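Local coordinates for protein ribonucleoside-diphosphate reductase (Pseudomonas aeruginosa, PDB 5IM3) that probably reduces ribonucleoside diphosphates to deoxyribonucleotides with thioredoxin, supplying precursors for DNA synthesis, and binds dATP as an allosteric nucleotide, at residues Y676-I682 / W858-A862; L669-P675 / K845-A849; Q666-Y670 / E786-N791; I662-D667 / T779-I785. All coordinates share one frame; numbering follows the deposited sequence.

Contact 1. Residues Y676-I682 / W858-A862; sequences YGSDAAI and WIVEA
In the barrel domain of the reductase, a capped helix start meets the flank of another helix: Gly-677, the centre of an inverse gamma turn, lies over the indole of Trp-858, while Ser-678 next to it is the N-cap of helix 679-707, its OG accepting a weak bond from Ala-681 N and also bonding to Pro-675 O. The CH-pi contact is direct, since Gly-677 CA stands 3.4 Å from the centroid of the five-membered ring of Trp-858 and 8° off its normal. Ser-678 N lies over the same face, toward the rim, 3.4 Å from Trp-858 CE3. Trp-858 keeps CG beside its backbone N (chi1 -61°), which carries the indole from helix 856-866 toward the turn. At the ring edge, in its plane, Asp-679 OD1 lies 3.3 Å from Trp-858 CZ3, where the positive rim of the ring would suit a carboxylate oxygen. Ile-682 comes to the same ring at about a right angle, its CD1 near the ring plane and 3.6 Å from Glu-861 CB; the Glu-861 carboxylate itself pairs with Arg-898. On the buried side Tyr-676, whose OH bonds to Ile-785 O, offers a ring face to Ile-859: CD1 of Ile-859 sits 3.9 Å from the Tyr-676 ring centroid, 7° off the normal.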
loop_
_atom_site.group_PDB
_atom_site.type_symbol
_atom_site.label_atom_id
_atom_site.label_comp_id
_atom_site.label_asym_id
_atom_site.label_seq_id
_atom_site.Cartn_x
_atom_site.Cartn_y
_atom_site.Cartn_z
ATOM N N TYR A 676 -26.561 -7.498 -26.959
ATOM C CA TYR A 676 -26.969 -6.303 -26.234
ATOM C C TYR A 676 -26.047 -5.131 -26.543
ATOM O O TYR A 676 -26.496 -3.981 -26.579
ATOM C CB TYR A 676 -27.004 -6.582 -24.729
ATOM C CG TYR A 676 -28.089 -5.820 -23.988
ATOM C CD1 TYR A 676 -28.546 -4.592 -24.447
ATOM C CD2 TYR A 676 -28.660 -6.336 -22.831
ATOM C CE1 TYR A 676 -29.536 -3.898 -23.776
ATOM C CE2 TYR A 676 -29.651 -5.650 -22.151
ATOM C CZ TYR A 676 -30.085 -4.430 -22.629
ATOM O OH TYR A 676 -31.068 -3.736 -21.966
ATOM N N GLY A 677 -24.768 -5.400 -26.795
ATOM C CA GLY A 677 -23.830 -4.347 -27.126
ATOM C C GLY A 677 -23.738 -4.073 -28.614
ATOM O O GLY A 677 -22.716 -4.366 -29.243
ATOM N N SER A 678 -24.794 -3.498 -29.187
ATOM C CA SER A 678 -24.833 -3.244 -30.620
ATOM C C SER A 678 -25.862 -2.164 -30.906
ATOM O O SER A 678 -26.770 -1.915 -30.107
ATOM C CB SER A 678 -25.169 -4.515 -31.406
ATOM O OG SER A 678 -26.473 -4.973 -31.085
ATOM N N ASP A 679 -25.704 -1.520 -32.066
ATOM C CA ASP A 679 -26.697 -0.551 -32.512
ATOM C C ASP A 679 -28.048 -1.213 -32.747
ATOM O O ASP A 679 -29.090 -0.556 -32.636
ATOM C CB ASP A 679 -26.215 0.144 -33.788
ATOM C CG ASP A 679 -25.021 1.049 -33.545
ATOM O OD1 ASP A 679 -24.426 0.970 -32.449
ATOM O OD2 ASP A 679 -24.674 1.836 -34.451
ATOM N N ALA A 680 -28.052 -2.513 -33.057
ATOM C CA ALA A 680 -29.303 -3.210 -33.330
ATOM C C ALA A 680 -30.124 -3.421 -32.064
ATOM O O ALA A 680 -31.358 -3.429 -32.125
ATOM C CB ALA A 680 -29.018 -4.550 -34.009
ATOM N N ALA A 681 -29.469 -3.600 -30.913
ATOM C CA ALA A 681 -30.205 -3.710 -29.656
ATOM C C ALA A 681 -30.742 -2.355 -29.218
ATOM O O ALA A 681 -31.870 -2.254 -28.716
ATOM C CB ALA A 681 -29.308 -4.298 -28.568
ATOM N N ILE A 682 -29.942 -1.303 -29.387
ATOM C CA ILE A 682 -30.402 0.046 -29.079
ATOM C C ILE A 682 -31.608 0.399 -29.940
ATOM O O ILE A 682 -32.550 1.058 -29.480
ATOM C CB ILE A 682 -29.245 1.044 -29.268
ATOM C CG1 ILE A 682 -28.243 0.890 -28.120
ATOM C CG2 ILE A 682 -29.762 2.473 -29.361
ATOM C CD1 ILE A 682 -27.020 1.780 -28.234
ATOM N N TRP A 858 -23.736 0.931 -23.727
ATOM C CA TRP A 858 -24.870 0.308 -24.404
ATOM C C TRP A 858 -26.109 0.307 -23.516
ATOM O O TRP A 858 -27.220 0.570 -23.990
ATOM C CB TRP A 858 -24.519 -1.120 -24.824
ATOM C CG TRP A 858 -23.382 -1.211 -25.787
ATOM C CD1 TRP A 858 -22.130 -1.684 -25.529
ATOM C CD2 TRP A 858 -23.388 -0.828 -27.170
ATOM N NE1 TRP A 858 -21.356 -1.614 -26.660
ATOM C CE2 TRP A 858 -22.104 -1.091 -27.681
ATOM C CE3 TRP A 858 -24.355 -0.283 -28.022
ATOM C CZ2 TRP A 858 -21.760 -0.832 -29.006
ATOM C CZ3 TRP A 858 -24.009 -0.023 -29.337
ATOM C CH2 TRP A 858 -22.724 -0.301 -29.817
ATOM N N ILE A 859 -25.938 0.014 -22.225
ATOM C CA ILE A 859 -27.074 -0.047 -21.310
ATOM C C ILE A 859 -27.661 1.343 -21.095
ATOM O O ILE A 859 -28.881 1.502 -20.963
ATOM C CB ILE A 859 -26.645 -0.690 -19.977
ATOM C CG1 ILE A 859 -25.928 -2.023 -20.221
ATOM C CG2 ILE A 859 -27.847 -0.904 -19.068
ATOM C CD1 ILE A 859 -26.746 -3.034 -20.986
ATOM N N VAL A 860 -26.807 2.367 -21.046
ATOM C CA VAL A 860 -27.287 3.730 -20.847
ATOM C C VAL A 860 -28.022 4.223 -22.086
ATOM O O VAL A 860 -29.131 4.765 -21.995
ATOM C CB VAL A 860 -26.114 4.657 -20.481
ATOM C CG1 VAL A 860 -26.562 6.114 -20.458
ATOM C CG2 VAL A 860 -25.526 4.256 -19.137
ATOM N N GLU A 861 -27.411 4.056 -23.264
ATOM C CA GLU A 861 -28.033 4.531 -24.496
ATOM C C GLU A 861 -29.359 3.829 -24.753
ATOM O O GLU A 861 -30.316 4.448 -25.231
ATOM C CB GLU A 861 -27.086 4.328 -25.678
ATOM C CG GLU A 861 -26.264 5.555 -26.031
ATOM C CD GLU A 861 -27.120 6.699 -26.543
ATOM O OE1 GLU A 861 -28.287 6.449 -26.917
ATOM O OE2 GLU A 861 -26.627 7.846 -26.564
ATOM N N ALA A 862 -29.429 2.531 -24.453
ATOM C CA ALA A 862 -30.687 1.807 -24.595
ATOM C C ALA A 862 -31.743 2.376 -23.658
ATOM O O ALA A 862 -32.883 2.629 -24.064
ATOM C CB ALA A 862 -30.467 0.322 -24.317
#

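Contact 2. Residues L669-P675 / K845-A849; sequences LYLQHIP and KDLYA
Leu-847 and Tyr-848, at the end of helix 842-847, fill the space against Tyr-670 and the turn that finishes helix 665-672. The tight part centres on Leu-847 and the Tyr-670/Tyr-848 pair. Leu-847 holds CG anti to its backbone N (chi1 175°), sending CD1 into the turn, where it comes within 3.1 Å of Ile-674 O, a very close approach, and 3.9 Å from Tyr-670 CD1. The backbones are nearest here too, Pro-675 CA lying 3.9 Å from Leu-847 CA, and Pro-675 CB reaches Asp-846 O at 3.4 Å. Tyr-670 and Tyr-848 form an offset stack, ring centroids 4.5 Å apart and planes at 21°, with Tyr-848 CE1 over the rim of the Tyr-670 face. In the plane of that same Tyr-670 ring, Leu-847 O faces CE1 at 3.4 Å, so the ring is met at both face and edge. Tyr-670 OH accepts from Thr-788 OG1 and donates to water 1, which makes a long 3.3 Å bond to Ala-849 O.

The outer side is looser. The carboxylate of Asp-846 turns away, and the exposed His-673 touches Leu-847 obliquely, CD2 to CD2 at 4.1 Å; His-673 NE2 and Tyr-848 OH bond to the two carboxylate oxygens of Asp-812. His-673, with positive phi and the bonds His-673 N to Tyr-670 O and Ile-674 N to Leu-669 O, closes its helix in a Schellman motif, and the arrangement is a packing of two helix C-termini.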
loop_
_atom_site.group_PDB
_atom_site.type_symbol
_atom_site.label_atom_id
_atom_site.label_comp_id
_atom_site.label_asym_id
_atom_site.label_seq_id
_atom_site.Cartn_x
_atom_site.Cartn_y
_atom_site.Cartn_z
ATOM N N LEU A 669 -33.877 -10.279 -27.133
ATOM C CA LEU A 669 -32.701 -10.056 -27.969
ATOM C C LEU A 669 -32.151 -11.373 -28.502
ATOM O O LEU A 669 -31.794 -11.473 -29.682
ATOM C CB LEU A 669 -31.620 -9.314 -27.178
ATOM C CG LEU A 669 -31.869 -7.855 -26.796
ATOM C CD1 LEU A 669 -30.742 -7.355 -25.906
ATOM C CD2 LEU A 669 -32.001 -6.972 -28.023
ATOM N N TYR A 670 -32.069 -12.394 -27.646
ATOM C CA TYR A 670 -31.597 -13.702 -28.091
ATOM C C TYR A 670 -32.406 -14.199 -29.281
ATOM O O TYR A 670 -31.845 -14.677 -30.274
ATOM C CB TYR A 670 -31.678 -14.714 -26.944
ATOM C CG TYR A 670 -30.730 -14.471 -25.786
ATOM C CD1 TYR A 670 -29.509 -13.831 -25.971
ATOM C CD2 TYR A 670 -31.056 -14.896 -24.504
ATOM C CE1 TYR A 670 -28.644 -13.617 -24.911
ATOM C CE2 TYR A 670 -30.201 -14.684 -23.438
ATOM C CZ TYR A 670 -28.995 -14.047 -23.647
ATOM O OH TYR A 670 -28.141 -13.839 -22.589
ATOM N N LEU A 671 -33.736 -14.102 -29.196
ATOM C CA LEU A 671 -34.587 -14.620 -30.261
ATOM C C LEU A 671 -34.365 -13.903 -31.582
ATOM O O LEU A 671 -34.674 -14.463 -32.637
ATOM C CB LEU A 671 -36.058 -14.514 -29.855
ATOM C CG LEU A 671 -36.492 -15.409 -28.693
ATOM C CD1 LEU A 671 -37.957 -15.177 -28.355
ATOM C CD2 LEU A 671 -36.248 -16.878 -29.021
ATOM N N GLN A 672 -33.850 -12.678 -31.549
ATOM C CA GLN A 672 -33.488 -11.949 -32.753
ATOM C C GLN A 672 -32.000 -12.055 -33.066
ATOM O O GLN A 672 -31.550 -11.515 -34.081
ATOM C CB GLN A 672 -33.893 -10.478 -32.610
ATOM C CG GLN A 672 -35.365 -10.279 -32.262
ATOM C CD GLN A 672 -35.706 -8.835 -31.963
ATOM O OE1 GLN A 672 -35.953 -8.045 -32.873
ATOM N NE2 GLN A 672 -35.719 -8.481 -30.681
ATOM N N HIS A 673 -31.234 -12.751 -32.223
ATOM C CA HIS A 673 -29.786 -12.875 -32.383
ATOM C C HIS A 673 -29.117 -11.504 -32.406
ATOM O O HIS A 673 -28.171 -11.263 -33.161
ATOM C CB HIS A 673 -29.438 -13.676 -33.638
ATOM C CG HIS A 673 -29.924 -15.091 -33.597
ATOM N ND1 HIS A 673 -31.179 -15.459 -34.029
ATOM C CD2 HIS A 673 -29.326 -16.226 -33.164
ATOM C CE1 HIS A 673 -31.332 -16.762 -33.871
ATOM N NE2 HIS A 673 -30.222 -17.251 -33.346
ATOM N N ILE A 674 -29.614 -10.600 -31.572
ATOM C CA ILE A 674 -29.046 -9.264 -31.418
ATOM C C ILE A 674 -28.213 -9.258 -30.141
ATOM O O ILE A 674 -28.759 -9.534 -29.062
ATOM C CB ILE A 674 -30.135 -8.183 -31.354
ATOM C CG1 ILE A 674 -30.999 -8.205 -32.619
ATOM C CG2 ILE A 674 -29.495 -6.809 -31.166
ATOM C CD1 ILE A 674 -32.155 -7.214 -32.579
ATOM N N PRO A 675 -26.914 -8.961 -30.207
ATOM C CA PRO A 675 -26.153 -8.780 -28.967
ATOM C C PRO A 675 -26.545 -7.479 -28.292
ATOM O O PRO A 675 -26.838 -6.480 -28.953
ATOM C CB PRO A 675 -24.695 -8.756 -29.441
ATOM C CG PRO A 675 -24.765 -8.306 -30.856
ATOM C CD PRO A 675 -26.057 -8.847 -31.402
ATOM N N LYS A 845 -20.012 -15.165 -29.097
ATOM C CA LYS A 845 -19.317 -14.519 -27.989
ATOM C C LYS A 845 -19.934 -13.159 -27.684
ATOM O O LYS A 845 -20.029 -12.757 -26.518
ATOM C CB LYS A 845 -17.828 -14.371 -28.308
ATOM C CG LYS A 845 -17.028 -15.665 -28.238
ATOM C CD LYS A 845 -15.535 -15.384 -28.335
ATOM C CE LYS A 845 -14.708 -16.609 -28.002
ATOM N NZ LYS A 845 -14.862 -17.676 -29.025
ATOM N N ASP A 846 -20.366 -12.440 -28.723
ATOM C CA ASP A 846 -20.996 -11.138 -28.532
ATOM C C ASP A 846 -22.439 -11.281 -28.059
ATOM O O ASP A 846 -22.876 -10.557 -27.157
ATOM C CB ASP A 846 -20.946 -10.338 -29.835
ATOM C CG ASP A 846 -19.527 -10.067 -30.296
ATOM O OD1 ASP A 846 -18.630 -9.984 -29.430
ATOM O OD2 ASP A 846 -19.308 -9.936 -31.521
ATOM N N LEU A 847 -23.188 -12.211 -28.655
ATOM C CA LEU A 847 -24.603 -12.348 -28.327
ATOM C C LEU A 847 -24.807 -12.814 -26.894
ATOM O O LEU A 847 -25.809 -12.452 -26.266
ATOM C CB LEU A 847 -25.271 -13.321 -29.298
ATOM C CG LEU A 847 -26.739 -13.653 -29.010
ATOM C CD1 LEU A 847 -27.601 -12.406 -29.094
ATOM C CD2 LEU A 847 -27.229 -14.720 -29.977
ATOM N N TYR A 848 -23.888 -13.613 -26.363
ATOM C CA TYR A 848 -23.987 -14.129 -25.006
ATOM C C TYR A 848 -22.951 -13.501 -24.086
ATOM O O TYR A 848 -22.524 -14.104 -23.102
ATOM C CB TYR A 848 -23.900 -15.650 -25.017
ATOM C CG TYR A 848 -25.158 -16.215 -25.616
ATOM C CD1 TYR A 848 -26.272 -16.437 -24.835
ATOM C CD2 TYR A 848 -25.253 -16.461 -26.972
ATOM C CE1 TYR A 848 -27.435 -16.923 -25.378
ATOM C CE2 TYR A 848 -26.410 -16.948 -27.523
ATOM C CZ TYR A 848 -27.502 -17.176 -26.724
ATOM O OH TYR A 848 -28.667 -17.665 -27.268
ATOM N N ALA A 849 -22.571 -12.265 -24.388
ATOM C CA ALA A 849 -21.803 -11.486 -23.442
ATOM C C ALA A 849 -22.636 -11.269 -22.189
ATOM O O ALA A 849 -23.855 -11.115 -22.248
ATOM C CB ALA A 849 -21.398 -10.150 -24.056
HETATM O O HOH W 1 -25.680 -13.855 -22.041
#

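Contact 3. Residues Q666-Y670 / E786-N791; sequences QDALY and EPTYQN
The helical turn 666-670 is flanked by the irregular chain 786-791, the backbones coming nearest at Gln-666 and Pro-787, whose CA atoms are 5.6 Å apart. Gln-666 reaches across with CG anti to the backbone N (chi1 171°) and a bend at chi2, which brings its amide to the loop backbone. Its OE1 accepts from Thr-788 N at 3.1 Å; the bond is nearly straight (164° at H), its donor in the carbonyl plane on a lone pair. Pro-787 CA packs 3.4 Å from Gln-666 OE1. One turn along the helix, Tyr-670 OH accepts from Thr-788 OG1 at 2.6 Å, the threonine oxygen lying near the phenol plane. Water 1, bound to that hydroxyl, also donates to Asn-791 OD1, and Asn-791 ND2 bonds to Tyr-848 O. Water 2 accepts from Gln-666 N (3.0 Å) and lies 2.7 Å from Glu-786 O. Gln-666 and Tyr-670, polar side chains one turn apart, thus fasten a loop to a buried helix face of the barrel domain.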
loop_
_atom_site.group_PDB
_atom_site.type_symbol
_atom_site.label_atom_id
_atom_site.label_comp_id
_atom_site.label_asym_id
_atom_site.label_seq_id
_atom_site.Cartn_x
_atom_site.Cartn_y
_atom_site.Cartn_z
ATOM N N GLN A 666 -33.756 -9.169 -22.492
ATOM C CA GLN A 666 -32.548 -9.876 -22.901
ATOM C C GLN A 666 -32.897 -11.134 -23.685
ATOM O O GLN A 666 -32.276 -11.428 -24.712
ATOM C CB GLN A 666 -31.702 -10.214 -21.671
ATOM C CG GLN A 666 -30.517 -11.141 -21.932
ATOM C CD GLN A 666 -29.405 -10.477 -22.721
ATOM O OE1 GLN A 666 -28.404 -10.042 -22.155
ATOM N NE2 GLN A 666 -29.573 -10.402 -24.035
ATOM N N ASP A 667 -33.902 -11.882 -23.223
ATOM C CA ASP A 667 -34.326 -13.076 -23.943
ATOM C C ASP A 667 -34.935 -12.724 -25.296
ATOM O O ASP A 667 -34.789 -13.486 -26.257
ATOM C CB ASP A 667 -35.320 -13.869 -23.096
ATOM C CG ASP A 667 -34.671 -14.501 -21.876
ATOM O OD1 ASP A 667 -33.459 -14.282 -21.665
ATOM O OD2 ASP A 667 -35.373 -15.209 -21.124
ATOM N N ALA A 668 -35.612 -11.579 -25.393
ATOM C CA ALA A 668 -36.123 -11.144 -26.688
ATOM C C ALA A 668 -34.984 -10.826 -27.648
ATOM O O ALA A 668 -35.102 -11.061 -28.855
ATOM C CB ALA A 668 -37.036 -9.930 -26.515
ATOM N N LEU A 669 -33.877 -10.279 -27.133
ATOM C CA LEU A 669 -32.701 -10.056 -27.969
ATOM C C LEU A 669 -32.151 -11.373 -28.502
ATOM O O LEU A 669 -31.794 -11.473 -29.682
ATOM C CB LEU A 669 -31.620 -9.314 -27.178
ATOM C CG LEU A 669 -31.869 -7.855 -26.796
ATOM C CD1 LEU A 669 -30.742 -7.355 -25.906
ATOM C CD2 LEU A 669 -32.001 -6.972 -28.023
ATOM N N TYR A 670 -32.069 -12.394 -27.646
ATOM C CA TYR A 670 -31.597 -13.702 -28.091
ATOM C C TYR A 670 -32.406 -14.199 -29.281
ATOM O O TYR A 670 -31.845 -14.677 -30.274
ATOM C CB TYR A 670 -31.678 -14.714 -26.944
ATOM C CG TYR A 670 -30.730 -14.471 -25.786
ATOM C CD1 TYR A 670 -29.509 -13.831 -25.971
ATOM C CD2 TYR A 670 -31.056 -14.896 -24.504
ATOM C CE1 TYR A 670 -28.644 -13.617 -24.911
ATOM C CE2 TYR A 670 -30.201 -14.684 -23.438
ATOM C CZ TYR A 670 -28.995 -14.047 -23.647
ATOM O OH TYR A 670 -28.141 -13.839 -22.589
ATOM N N GLU A 786 -32.605 -6.149 -17.738
ATOM C CA GLU A 786 -31.260 -6.497 -17.311
ATOM C C GLU A 786 -30.571 -7.363 -18.364
ATOM O O GLU A 786 -31.190 -8.276 -18.920
ATOM C CB GLU A 786 -31.300 -7.254 -15.983
ATOM C CG GLU A 786 -31.883 -6.465 -14.818
ATOM C CD GLU A 786 -30.882 -5.511 -14.199
ATOM O OE1 GLU A 786 -29.665 -5.757 -14.334
ATOM O OE2 GLU A 786 -31.312 -4.513 -13.579
ATOM N N PRO A 787 -29.298 -7.112 -18.656
ATOM C CA PRO A 787 -28.509 -8.122 -19.362
ATOM C C PRO A 787 -28.275 -9.315 -18.453
ATOM O O PRO A 787 -28.251 -9.192 -17.228
ATOM C CB PRO A 787 -27.199 -7.394 -19.685
ATOM C CG PRO A 787 -27.091 -6.348 -18.623
ATOM C CD PRO A 787 -28.500 -5.912 -18.344
ATOM N N THR A 788 -28.126 -10.486 -19.064
ATOM C CA THR A 788 -27.857 -11.694 -18.296
ATOM C C THR A 788 -26.673 -11.468 -17.367
ATOM O O THR A 788 -25.589 -11.079 -17.810
ATOM C CB THR A 788 -27.576 -12.864 -19.244
ATOM O OG1 THR A 788 -28.693 -13.045 -20.122
ATOM C CG2 THR A 788 -27.331 -14.155 -18.465
ATOM N N TYR A 789 -26.886 -11.702 -16.071
ATOM C CA TYR A 789 -25.800 -11.531 -15.112
ATOM C C TYR A 789 -24.746 -12.623 -15.276
ATOM O O TYR A 789 -23.544 -12.356 -15.156
ATOM C CB TYR A 789 -26.350 -11.515 -13.685
ATOM C CG TYR A 789 -25.323 -11.109 -12.654
ATOM C CD1 TYR A 789 -24.937 -9.782 -12.516
ATOM C CD2 TYR A 789 -24.735 -12.052 -11.822
ATOM C CE1 TYR A 789 -23.998 -9.403 -11.578
ATOM C CE2 TYR A 789 -23.794 -11.683 -10.878
ATOM C CZ TYR A 789 -23.429 -10.354 -10.762
ATOM O OH TYR A 789 -22.491 -9.972 -9.829
ATOM N N GLN A 790 -25.172 -13.854 -15.552
ATOM C CA GLN A 790 -24.239 -14.926 -15.870
ATOM C C GLN A 790 -25.000 -16.049 -16.559
ATOM O O GLN A 790 -26.100 -16.412 -16.136
ATOM C CB GLN A 790 -23.526 -15.445 -14.618
ATOM C CG GLN A 790 -24.454 -15.779 -13.468
ATOM C CD GLN A 790 -23.701 -16.166 -12.211
ATOM O OE1 GLN A 790 -22.484 -16.357 -12.234
ATOM N NE2 GLN A 790 -24.424 -16.279 -11.101
ATOM N N ASN A 791 -24.406 -16.589 -17.625
ATOM C CA ASN A 791 -25.026 -17.658 -18.401
ATOM C C ASN A 791 -25.080 -18.983 -17.653
ATOM O O ASN A 791 -25.645 -19.944 -18.181
ATOM C CB ASN A 791 -24.272 -17.847 -19.717
ATOM C CG ASN A 791 -24.301 -16.606 -20.588
ATOM O OD1 ASN A 791 -25.352 -15.997 -20.787
ATOM N ND2 ASN A 791 -23.140 -16.218 -21.106
HETATM O O HOH W 2 -33.825 -8.801 -19.466
HETATM O O HOH W 1 -25.680 -13.855 -22.041
#

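Contact 4. Residues I662-D667 / T779-I785; sequences IMGFQD and TGVSQSI
Ser-782 meets the start of helix 665-672 with both its carbonyl and its hydroxyl. Its O accepts from Gly-664 N at 3.0 Å, the donor standing 39° out of the carbonyl plane, while Ser-782 OG accepts from Asp-667 N at 3.2 Å (158° at H). A weak third bond runs from Phe-665 N to Ser-784 O, 3.3 Å. Water 2 bridges Gln-666 N and Ser-782 OG, 2.8 Å from the latter, and lies 2.7 Å from Gln-783 O. Backbone CH groups add to the grip: Ser-784 CA points its hydrogen at Ile-662 O over 3.3 Å.

Around this polar strip lie mainly apolar groups. Met-663, its chain extended beyond CG, runs out to Thr-779 tip to tip, CE lying 3.5 Å from Thr-779 OG1, and crosses Val-781 at about a right angle. On another flank Ile-662 CD1 meets Ile-785 CG2 at 3.8 Å.

The second shell sets these groups in place. Thr-772 OG1 bonds to Ser-784 N, and Thr-779 OG1 to Ile-775 O in helix 773-779. Backbone bonds tie Met-663 to strand 600-608 and its following residue Leu-609. Gly-664, with positive phi, is the N-cap; the three N-H groups after it, of Phe-665, Gln-666 and Asp-667, go to Ser-784 O, water 2 and Ser-782 OG. Loop and water thus serve the first turn of a helix that leaves a barrel strand, a strand-to-helix junction of the ten-stranded alpha-beta barrel.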
loop_
_atom_site.group_PDB
_atom_site.type_symbol
_atom_site.label_atom_id
_atom_site.label_comp_id
_atom_site.label_asym_id
_atom_site.label_seq_id
_atom_site.Cartn_x
_atom_site.Cartn_y
_atom_site.Cartn_z
ATOM N N ILE A 662 -41.963 -3.888 -18.640
ATOM C CA ILE A 662 -41.608 -4.976 -19.542
ATOM C C ILE A 662 -40.633 -5.917 -18.846
ATOM O O ILE A 662 -39.944 -5.548 -17.890
ATOM C CB ILE A 662 -40.987 -4.461 -20.860
ATOM C CG1 ILE A 662 -39.772 -3.573 -20.568
ATOM C CG2 ILE A 662 -42.030 -3.705 -21.675
ATOM C CD1 ILE A 662 -38.950 -3.229 -21.797
ATOM N N MET A 663 -40.576 -7.147 -19.353
ATOM C CA MET A 663 -39.582 -8.119 -18.923
ATOM C C MET A 663 -39.299 -9.071 -20.075
ATOM O O MET A 663 -40.024 -9.109 -21.073
ATOM C CB MET A 663 -40.034 -8.882 -17.668
ATOM C CG MET A 663 -41.374 -9.584 -17.789
ATOM S SD MET A 663 -41.761 -10.544 -16.308
ATOM C CE MET A 663 -43.377 -11.183 -16.728
ATOM N N GLY A 664 -38.222 -9.840 -19.927
ATOM C CA GLY A 664 -37.769 -10.704 -20.996
ATOM C C GLY A 664 -37.045 -9.987 -22.111
ATOM O O GLY A 664 -36.951 -10.523 -23.219
ATOM N N PHE A 665 -36.521 -8.787 -21.850
ATOM C CA PHE A 665 -35.866 -8.014 -22.902
ATOM C C PHE A 665 -34.620 -8.728 -23.409
ATOM O O PHE A 665 -34.425 -8.880 -24.620
ATOM C CB PHE A 665 -35.513 -6.619 -22.385
ATOM C CG PHE A 665 -34.937 -5.714 -23.437
ATOM C CD1 PHE A 665 -35.767 -4.973 -24.263
ATOM C CD2 PHE A 665 -33.566 -5.610 -23.606
ATOM C CE1 PHE A 665 -35.242 -4.143 -25.232
ATOM C CE2 PHE A 665 -33.034 -4.783 -24.576
ATOM C CZ PHE A 665 -33.875 -4.047 -25.388
ATOM N N GLN A 666 -33.756 -9.169 -22.492
ATOM C CA GLN A 666 -32.548 -9.876 -22.901
ATOM C C GLN A 666 -32.897 -11.134 -23.685
ATOM O O GLN A 666 -32.276 -11.428 -24.712
ATOM C CB GLN A 666 -31.702 -10.214 -21.671
ATOM C CG GLN A 666 -30.517 -11.141 -21.932
ATOM C CD GLN A 666 -29.405 -10.477 -22.721
ATOM O OE1 GLN A 666 -28.404 -10.042 -22.155
ATOM N NE2 GLN A 666 -29.573 -10.402 -24.035
ATOM N N ASP A 667 -33.902 -11.882 -23.223
ATOM C CA ASP A 667 -34.326 -13.076 -23.943
ATOM C C ASP A 667 -34.935 -12.724 -25.296
ATOM O O ASP A 667 -34.789 -13.486 -26.257
ATOM C CB ASP A 667 -35.320 -13.869 -23.096
ATOM C CG ASP A 667 -34.671 -14.501 -21.876
ATOM O OD1 ASP A 667 -33.459 -14.282 -21.665
ATOM O OD2 ASP A 667 -35.373 -15.209 -21.124
ATOM N N THR A 779 -42.659 -16.641 -14.985
ATOM C CA THR A 779 -42.892 -16.775 -16.416
ATOM C C THR A 779 -41.697 -17.351 -17.166
ATOM O O THR A 779 -41.831 -17.678 -18.350
ATOM C CB THR A 779 -43.259 -15.413 -17.017
ATOM O OG1 THR A 779 -42.208 -14.475 -16.759
ATOM C CG2 THR A 779 -44.566 -14.896 -16.417
ATOM N N GLY A 780 -40.543 -17.475 -16.518
ATOM C CA GLY A 780 -39.393 -18.124 -17.124
ATOM C C GLY A 780 -38.615 -17.276 -18.106
ATOM O O GLY A 780 -38.090 -17.807 -19.093
ATOM N N VAL A 781 -38.506 -15.970 -17.858
ATOM C CA VAL A 781 -37.833 -15.048 -18.764
ATOM C C VAL A 781 -36.797 -14.248 -17.981
ATOM O O VAL A 781 -36.678 -14.368 -16.762
ATOM C CB VAL A 781 -38.828 -14.106 -19.478
ATOM C CG1 VAL A 781 -39.815 -14.916 -20.324
ATOM C CG2 VAL A 781 -39.569 -13.233 -18.465
ATOM N N SER A 782 -36.040 -13.428 -18.705
ATOM C CA SER A 782 -35.011 -12.604 -18.088
ATOM C C SER A 782 -35.634 -11.422 -17.345
ATOM O O SER A 782 -36.784 -11.043 -17.574
ATOM C CB SER A 782 -34.021 -12.100 -19.140
ATOM O OG SER A 782 -34.685 -11.410 -20.186
ATOM N N GLN A 783 -34.844 -10.833 -16.450
ATOM C CA GLN A 783 -35.328 -9.754 -15.594
ATOM C C GLN A 783 -35.458 -8.452 -16.376
ATOM O O GLN A 783 -34.489 -7.985 -16.982
ATOM C CB GLN A 783 -34.379 -9.554 -14.413
ATOM C CG GLN A 783 -34.049 -10.820 -13.643
ATOM C CD GLN A 783 -35.226 -11.346 -12.854
ATOM O OE1 GLN A 783 -36.277 -10.708 -12.787
ATOM N NE2 GLN A 783 -35.055 -12.513 -12.242
ATOM N N SER A 784 -36.657 -7.865 -16.344
ATOM C CA SER A 784 -36.958 -6.553 -16.919
ATOM C C SER A 784 -36.087 -6.212 -18.126
ATOM O O SER A 784 -36.281 -6.777 -19.208
ATOM C CB SER A 784 -36.829 -5.470 -15.843
ATOM O OG SER A 784 -35.552 -5.496 -15.237
ATOM N N ILE A 785 -35.144 -5.283 -17.960
ATOM C CA ILE A 785 -34.237 -4.862 -19.021
ATOM C C ILE A 785 -32.805 -5.277 -18.721
ATOM O O ILE A 785 -31.874 -4.806 -19.383
ATOM C CB ILE A 785 -34.324 -3.345 -19.262
ATOM C CG1 ILE A 785 -34.189 -2.584 -17.937
ATOM C CG2 ILE A 785 -35.626 -2.993 -19.961
ATOM C CD1 ILE A 785 -34.207 -1.075 -18.079
HETATM O O HOH W 2 -33.825 -8.801 -19.466
#

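In the fold
The four contacts follow one another along the chain from strand 659-663 through helix 665-672 to the start of helix 679-707, in the order contact 4, 3, 2, 1, and their partners from 779-785 to 858-862 come in the same order. The centres of contacts 3 and 4 are about 8 Å apart, as are those of contacts 2 and 3. The centres of contacts 1 and 2 are about 11 Å apart, and those of contacts 1 and 4 about 16 Å. Helix 665-672 is used by contacts 2, 3 and 4; water 1 joins contacts 2 and 3, water 2 contacts 3 and 4. The Tyr-676 hydroxyl links contact 1 to contact 4. The series therefore packs a later part of the barrel domain against this strand-helix-helix unit, away from the dATP sites.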